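Local coordinates for protein tumour necrosis factor receptor (Ectromelia virus, PDB 3ON9) that sequesters chemokines through this SECRET domain and, as a whole protein, probably also binds host tumour necrosis factor, blunting host immune defence, at residues F6-E12 against Y126-T132; N24-G28 against F51-Y55; K61-S65 against L150-I155. All coordinates share one frame; numbering follows the deposited sequence.

Contact 1: residues F6-E12 against Y126-T132; sequences FNSIDVE and YIVYANT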
# COMPACT_ATOMS: atom_id res chain seq x y z
N PHE A 6 15.86 -3.39 6.62
CA PHE A 6 14.79 -4.11 5.94
C PHE A 6 15.18 -4.46 4.50
O PHE A 6 15.92 -3.72 3.85
CB PHE A 6 13.46 -3.33 5.99
CG PHE A 6 13.48 -2.01 5.26
CD1 PHE A 6 13.20 -1.94 3.90
CD2 PHE A 6 13.72 -0.82 5.94
CE1 PHE A 6 13.19 -0.72 3.22
CE2 PHE A 6 13.72 0.39 5.28
CZ PHE A 6 13.44 0.45 3.91
N ASN A 7 14.72 -5.62 4.03
CA ASN A 7 14.90 -6.01 2.64
C ASN A 7 13.57 -6.27 1.95
O ASN A 7 13.53 -6.76 0.83
CB ASN A 7 15.82 -7.24 2.50
CG ASN A 7 15.36 -8.42 3.35
OD1 ASN A 7 14.37 -8.33 4.06
ND2 ASN A 7 16.10 -9.52 3.28
N SER A 8 12.48 -5.94 2.64
CA SER A 8 11.14 -6.23 2.14
C SER A 8 10.20 -5.08 2.47
O SER A 8 10.18 -4.61 3.60
CB SER A 8 10.61 -7.50 2.81
OG SER A 8 9.25 -7.74 2.47
N ILE A 9 9.42 -4.63 1.48
CA ILE A 9 8.36 -3.65 1.73
C ILE A 9 7.06 -4.20 1.19
O ILE A 9 7.00 -4.68 0.05
CB ILE A 9 8.62 -2.27 1.07
CG1 ILE A 9 10.04 -1.78 1.32
CG2 ILE A 9 7.64 -1.23 1.62
CD1 ILE A 9 10.37 -0.45 0.62
N ASP A 10 6.03 -4.12 2.02
CA ASP A 10 4.69 -4.60 1.71
C ASP A 10 3.77 -3.41 1.90
O ASP A 10 3.84 -2.73 2.92
CB ASP A 10 4.35 -5.75 2.68
CG ASP A 10 2.85 -5.98 2.83
OD1 ASP A 10 2.29 -6.73 2.01
OD2 ASP A 10 2.26 -5.42 3.78
N VAL A 11 2.96 -3.12 0.89
CA VAL A 11 1.97 -2.06 0.98
C VAL A 11 0.62 -2.69 0.72
O VAL A 11 0.44 -3.36 -0.29
CB VAL A 11 2.26 -0.93 -0.04
CG1 VAL A 11 1.17 0.14 0.04
CG2 VAL A 11 3.62 -0.31 0.22
N GLU A 12 -0.32 -2.51 1.65
CA GLU A 12 -1.67 -3.06 1.52
C GLU A 12 -2.67 -1.94 1.61
O GLU A 12 -2.55 -1.06 2.47
CB GLU A 12 -1.97 -4.05 2.64
CG GLU A 12 -1.03 -5.23 2.71
CD GLU A 12 -1.07 -5.89 4.07
OE1 GLU A 12 -2.15 -6.39 4.48
OE2 GLU A 12 -0.02 -5.92 4.75
N TYR A 126 -1.66 -0.34 5.16
CA TYR A 126 -0.51 -0.82 5.92
C TYR A 126 0.74 -0.71 5.07
O TYR A 126 0.77 -1.20 3.94
CB TYR A 126 -0.70 -2.27 6.36
CG TYR A 126 -2.02 -2.54 7.04
CD1 TYR A 126 -2.18 -2.39 8.42
CD2 TYR A 126 -3.11 -2.96 6.30
CE1 TYR A 126 -3.41 -2.65 9.03
CE2 TYR A 126 -4.34 -3.22 6.90
CZ TYR A 126 -4.48 -3.07 8.25
OH TYR A 126 -5.71 -3.34 8.81
N ILE A 127 1.76 -0.07 5.62
CA ILE A 127 3.08 -0.05 4.98
C ILE A 127 4.01 -0.78 5.93
O ILE A 127 4.21 -0.35 7.07
CB ILE A 127 3.56 1.38 4.76
CG1 ILE A 127 2.55 2.12 3.87
CG2 ILE A 127 4.95 1.37 4.10
CD1 ILE A 127 2.78 3.60 3.78
N VAL A 128 4.57 -1.89 5.47
CA VAL A 128 5.27 -2.82 6.35
C VAL A 128 6.68 -3.05 5.86
O VAL A 128 6.89 -3.52 4.73
CB VAL A 128 4.51 -4.15 6.43
CG1 VAL A 128 5.23 -5.12 7.36
CG2 VAL A 128 3.08 -3.91 6.90
N TYR A 129 7.65 -2.70 6.69
CA TYR A 129 9.04 -2.91 6.38
C TYR A 129 9.56 -4.07 7.21
O TYR A 129 9.40 -4.09 8.44
CB TYR A 129 9.84 -1.67 6.73
CG TYR A 129 9.33 -0.37 6.15
CD1 TYR A 129 9.90 0.16 5.00
CD2 TYR A 129 8.29 0.34 6.76
CE1 TYR A 129 9.46 1.35 4.48
CE2 TYR A 129 7.84 1.54 6.23
CZ TYR A 129 8.44 2.04 5.09
OH TYR A 129 8.03 3.24 4.56
N ALA A 130 10.18 -5.04 6.55
CA ALA A 130 10.71 -6.21 7.25
C ALA A 130 12.11 -6.57 6.80
O ALA A 130 12.42 -6.56 5.61
CB ALA A 130 9.79 -7.41 7.06
N ASN A 131 12.97 -6.89 7.77
CA ASN A 131 14.21 -7.60 7.50
C ASN A 131 13.90 -9.07 7.63
O ASN A 131 13.66 -9.55 8.74
CB ASN A 131 15.26 -7.20 8.54
CG ASN A 131 16.59 -7.88 8.30
OD1 ASN A 131 16.71 -8.74 7.43
ND2 ASN A 131 17.60 -7.49 9.07
N THR A 132 13.86 -9.80 6.52
CA THR A 132 13.52 -11.21 6.56
C THR A 132 14.50 -12.05 7.38
O THR A 132 14.19 -13.17 7.75
CB THR A 132 13.36 -11.83 5.16
OG1 THR A 132 14.62 -11.83 4.47
CG2 THR A 132 12.33 -11.04 4.34
O HOH W 1 7.43 -6.42 4.14
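Two successive backbone amides reach for one carbonyl oxygen here: N7 N donates to A130 O at 2.9 Å, and S8 N adds a weak, strongly bent bond to that same oxygen. With N7 and S8 both facing A130, this is a classic beta bulge, placed just where strand 8-16 begins. The N7 side chain then ties down the chain beyond A130. Its CG sits between the backbone N and the carbonyl carbon (chi1 53°), which turns the carboxamide toward T132. N7 OD1 accepts T132 N at 2.9 Å in a nearly straight bond, while N7 ND2 donates close to its own amide plane to T132 OG1, 3.0 Å away. With both ends of the amide engaged, its flip is fixed.

Past the bulge, 8-12 and 126-130 run antiparallel as neighbours in the five-stranded sheet of the SECRET beta-sandwich, their axes 4.7 Å apart. S8, D10 and E12 form hydrogen-bonded pairs with A130, V128 and Y126, and the bond from V128 N to D10 O is 2.8 Å long. V128 O takes D10 N and also a water that bridges to S8 OG.

I9 and V11 pair with Y129 and I127 on the face turned toward the other sheet, where V11 touches L85 and I127 touches I83. At the bulge end of this face, F6 and Y129 make a T-shaped pair, ring planes 61° apart: Y129 CD1 stands over the centre of the F6 ring, 3.7 Å from F6 CZ, and Y129 CB adds a CH-pi contact over the ring. Y129 OH is hydrogen-bonded to the E111 carboxylate, OE1. On the other face of the strands, D10 OD2 lies against V128 CG2 at 3.6 Å, and E12 CB meets the edge of the Y126 ring.

Contact 2: residues N24-G28 against F51-Y55; sequences NSSIG and FIGDY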
# COMPACT_ATOMS: atom_id res chain seq x y z
N ASN A 24 -6.31 -2.06 -13.94
CA ASN A 24 -5.11 -2.00 -14.76
C ASN A 24 -3.93 -1.61 -13.89
O ASN A 24 -4.04 -0.73 -13.01
CB ASN A 24 -5.28 -0.96 -15.88
CG ASN A 24 -4.61 -1.39 -17.16
OD1 ASN A 24 -4.89 -2.48 -17.66
ND2 ASN A 24 -3.73 -0.55 -17.70
N SER A 25 -2.79 -2.26 -14.13
CA SER A 25 -1.60 -2.00 -13.33
C SER A 25 -0.44 -1.48 -14.16
O SER A 25 -0.18 -1.97 -15.27
CB SER A 25 -1.14 -3.28 -12.63
OG SER A 25 0.18 -3.13 -12.12
N SER A 26 0.28 -0.52 -13.61
CA SER A 26 1.55 -0.10 -14.20
C SER A 26 2.61 0.17 -13.15
O SER A 26 2.57 1.18 -12.46
CB SER A 26 1.37 1.14 -15.08
OG SER A 26 2.64 1.60 -15.51
N ILE A 27 3.56 -0.75 -13.04
CA ILE A 27 4.61 -0.63 -12.04
C ILE A 27 5.78 0.20 -12.58
O ILE A 27 6.00 0.27 -13.78
CB ILE A 27 5.07 -2.02 -11.54
CG1 ILE A 27 3.95 -2.65 -10.70
CG2 ILE A 27 6.33 -1.91 -10.69
CD1 ILE A 27 4.26 -4.04 -10.18
N GLY A 28 6.49 0.87 -11.68
CA GLY A 28 7.59 1.73 -12.07
C GLY A 28 7.90 2.69 -10.93
O GLY A 28 7.53 2.43 -9.78
N PHE A 51 9.91 -2.73 -6.19
CA PHE A 51 8.55 -3.23 -6.24
C PHE A 51 8.35 -4.07 -7.50
O PHE A 51 8.67 -3.61 -8.61
CB PHE A 51 7.55 -2.08 -6.15
CG PHE A 51 7.38 -1.56 -4.75
CD1 PHE A 51 6.44 -2.12 -3.91
CD2 PHE A 51 8.20 -0.56 -4.27
CE1 PHE A 51 6.29 -1.66 -2.60
CE2 PHE A 51 8.07 -0.09 -2.97
CZ PHE A 51 7.11 -0.65 -2.13
N ILE A 52 7.85 -5.29 -7.32
CA ILE A 52 7.77 -6.26 -8.41
C ILE A 52 6.37 -6.78 -8.69
O ILE A 52 6.14 -7.37 -9.75
CB ILE A 52 8.66 -7.49 -8.15
CG1 ILE A 52 8.25 -8.20 -6.86
CG2 ILE A 52 10.15 -7.11 -8.15
CD1 ILE A 52 9.03 -9.46 -6.59
N GLY A 53 5.45 -6.58 -7.76
CA GLY A 53 4.14 -7.17 -7.94
C GLY A 53 3.06 -6.36 -7.27
O GLY A 53 3.33 -5.57 -6.36
N ASP A 54 1.83 -6.57 -7.72
CA ASP A 54 0.68 -5.95 -7.08
C ASP A 54 -0.56 -6.79 -7.25
O ASP A 54 -0.54 -7.81 -7.93
CB ASP A 54 0.45 -4.51 -7.56
CG ASP A 54 0.29 -4.40 -9.05
OD1 ASP A 54 -0.08 -5.39 -9.72
OD2 ASP A 54 0.54 -3.28 -9.55
N TYR A 55 -1.65 -6.37 -6.61
CA TYR A 55 -2.88 -7.15 -6.68
C TYR A 55 -4.07 -6.28 -6.29
O TYR A 55 -3.90 -5.25 -5.65
CB TYR A 55 -2.80 -8.39 -5.79
CG TYR A 55 -2.51 -8.11 -4.33
CD1 TYR A 55 -3.54 -7.90 -3.42
CD2 TYR A 55 -1.20 -8.01 -3.87
CE1 TYR A 55 -3.27 -7.64 -2.09
CE2 TYR A 55 -0.92 -7.75 -2.55
CZ TYR A 55 -1.97 -7.56 -1.66
OH TYR A 55 -1.68 -7.29 -0.33
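D54 holds its CG between the backbone N and the carbonyl carbon (chi1 56°), and S25 sets OG opposite its own backbone N (chi1 166°); with both CB atoms already aimed across the gap, these rotations bring hydroxyl and carboxylate together. S25 OG donates to D54 OD2 at 2.6 Å, and that oxygen accepts through its syn lone pair, on the side of OD1. D54 OD1 stays farther from the hydroxyl, 3.3 Å from S25 OG.

The I27 and D54 side chains point at each other, and I27 CG1 comes to 3.7 Å from D54 OD2, at roughly a right angle to the hydroxyl, so one carboxylate oxygen has a hydroxyl and a hydrocarbon chain against it. The isoleucine then runs on along the backbone of 51-55: CD1 rests 3.7 Å from G53 N, and the other branch, CG2, touches F51 O at 3.6 Å.

No backbone hydrogen bond joins the two segments. Strand 24-26 is an outermost strand of the six-stranded sheet and 51-59 an outermost strand of the five-stranded one, so these side chains reach across a border of the beta-sandwich. The backbone that I27 leans on is itself irregular, since I52 and G53 both face F68 in a classic beta bulge. F51 sets out toward 24-28, but its ring turns away to pack on I9 and V11, while D54 also touches I33 and F67.

Contact 3: residues K61-S65 against L150-I155; sequences KLATS and LNVDHI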
# COMPACT_ATOMS: atom_id res chain seq x y z
N LYS A 61 -18.40 -6.05 -2.40
CA LYS A 61 -17.96 -4.66 -2.53
C LYS A 61 -16.71 -4.39 -1.71
O LYS A 61 -16.33 -3.24 -1.52
CB LYS A 61 -19.07 -3.70 -2.12
CG LYS A 61 -20.33 -3.75 -2.99
CD LYS A 61 -21.36 -2.76 -2.46
CE LYS A 61 -22.51 -2.57 -3.44
NZ LYS A 61 -23.46 -3.72 -3.41
N LEU A 62 -16.07 -5.46 -1.24
CA LEU A 62 -14.88 -5.36 -0.40
C LEU A 62 -13.62 -5.68 -1.21
O LEU A 62 -13.53 -6.74 -1.81
CB LEU A 62 -14.97 -6.34 0.77
CG LEU A 62 -13.74 -6.48 1.68
CD1 LEU A 62 -13.49 -5.17 2.43
CD2 LEU A 62 -13.95 -7.63 2.65
N ALA A 63 -12.66 -4.77 -1.20
CA ALA A 63 -11.42 -4.97 -1.95
C ALA A 63 -10.20 -5.06 -1.04
O ALA A 63 -10.08 -4.31 -0.08
CB ALA A 63 -11.23 -3.86 -2.95
N THR A 64 -9.29 -5.98 -1.37
CA THR A 64 -7.94 -5.93 -0.83
C THR A 64 -7.00 -5.70 -2.00
O THR A 64 -7.22 -6.23 -3.08
CB THR A 64 -7.56 -7.21 -0.04
OG1 THR A 64 -6.26 -7.03 0.57
CG2 THR A 64 -7.52 -8.43 -0.94
N SER A 65 -5.97 -4.90 -1.79
CA SER A 65 -5.05 -4.56 -2.86
C SER A 65 -3.68 -4.28 -2.26
O SER A 65 -3.55 -4.13 -1.06
CB SER A 65 -5.56 -3.34 -3.65
OG SER A 65 -5.49 -2.14 -2.88
N LEU A 150 -11.29 -3.11 8.22
CA LEU A 150 -11.84 -4.17 7.37
C LEU A 150 -11.14 -5.51 7.58
O LEU A 150 -9.92 -5.57 7.72
CB LEU A 150 -11.69 -3.76 5.90
CG LEU A 150 -12.46 -2.50 5.50
CD1 LEU A 150 -11.98 -1.99 4.13
CD2 LEU A 150 -13.97 -2.75 5.54
N ASN A 151 -11.94 -6.57 7.61
CA ASN A 151 -11.38 -7.92 7.59
C ASN A 151 -11.35 -8.42 6.15
O ASN A 151 -12.41 -8.62 5.54
CB ASN A 151 -12.22 -8.86 8.46
CG ASN A 151 -11.64 -10.25 8.56
OD1 ASN A 151 -10.56 -10.53 8.04
ND2 ASN A 151 -12.37 -11.14 9.24
N VAL A 152 -10.15 -8.60 5.61
CA VAL A 152 -9.98 -9.13 4.27
C VAL A 152 -9.25 -10.46 4.29
O VAL A 152 -8.74 -10.91 3.25
CB VAL A 152 -9.22 -8.14 3.35
CG1 VAL A 152 -10.05 -6.88 3.12
CG2 VAL A 152 -7.85 -7.82 3.93
N ASP A 153 -9.22 -11.11 5.45
CA ASP A 153 -8.57 -12.41 5.54
C ASP A 153 -9.06 -13.36 4.46
O ASP A 153 -10.25 -13.42 4.15
CB ASP A 153 -8.83 -13.07 6.90
CG ASP A 153 -8.08 -12.40 8.04
OD1 ASP A 153 -7.33 -11.43 7.80
OD2 ASP A 153 -8.24 -12.87 9.19
N HIS A 154 -8.12 -14.13 3.90
CA HIS A 154 -8.43 -15.19 2.95
C HIS A 154 -8.96 -14.73 1.59
O HIS A 154 -9.54 -15.52 0.86
CB HIS A 154 -9.41 -16.21 3.55
CG HIS A 154 -9.05 -16.62 4.95
ND1 HIS A 154 -7.83 -17.16 5.28
CD2 HIS A 154 -9.77 -16.56 6.10
CE1 HIS A 154 -7.81 -17.42 6.58
NE2 HIS A 154 -8.97 -17.07 7.10
N ILE A 155 -8.77 -13.45 1.25
CA ILE A 155 -9.01 -13.00 -0.13
C ILE A 155 -7.65 -13.06 -0.82
O ILE A 155 -6.70 -12.43 -0.38
CB ILE A 155 -9.58 -11.55 -0.17
CG1 ILE A 155 -10.89 -11.44 0.62
CG2 ILE A 155 -9.78 -11.07 -1.62
CD1 ILE A 155 -11.45 -10.02 0.68
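L62 leaves strand 62-69 with its CB aimed at the loop 150-155, and with CG opposite the backbone N (chi1 174°) the side chain reaches straight out into it. CG comes first, 4.0 Å from V152 CG1. The chain then forks. L62 CD1 goes to one side, where it meets V152 CG1 and, at 3.9 Å, L150 CD1; the two leucines lie alongside each other, pointing contrary ways. L62 CD2 takes the other side, lying 3.4 Å from N151 O and 4.0 Å from I155 CD1. The loop therefore wraps the forked tip with three apolar side chains and one backbone carbonyl.

Two residues along the strand, T64 points the same way and fills the next position. Its methyl CG2 presses on I155 CG2 at 3.5 Å, and its CB packs against V152. T64 OG1 lies beside V152 CG2, but its polar need is met elsewhere, by a hydrogen bond with N14. V152 is thus shared, giving CG1 to L62 and CG2 to T64.

No hydrogen bond crosses between the two segments; the loop makes its own. N151 OD1 accepts D153 N at 3.0 Å, and I155 N reaches back to V152 O at 3.2 Å. That second bond closes the turn, which returns I155 to the strand beside V152, while D153 and H154 stay at the tip, away from the strand. L150, at the start of the loop, is anchored through its backbone N to D124. What results is an apolar lid over one strand of the five-stranded sheet of the beta-sandwich, shaped by an Asx turn at N151 running into a type II beta turn from V152 to I155.

How the contacts relate
All three contacts reach the same five-stranded sheet, through strands that stand in the order 51-59, 62-69, 8-16, 122-130. Their centres are 16 to 19 Å apart, yet they touch. Contacts 1 and 2 meet where I9 CG2 packs on F51 CZ at 3.8 Å and E12 CG lies 3.7 Å from Y55 OH. Y55 also links contact 2 to contact 3, its CE1 4.1 Å from T64 OG1, and E12 CB of contact 1 packs on S65 O. In sequence both segments of contact 2 fall between those of contact 1, whereas the segments of contacts 1 and 3 alternate. The disulfide C23-C160 joins the residue just before 24-28 to the chain after 150-155.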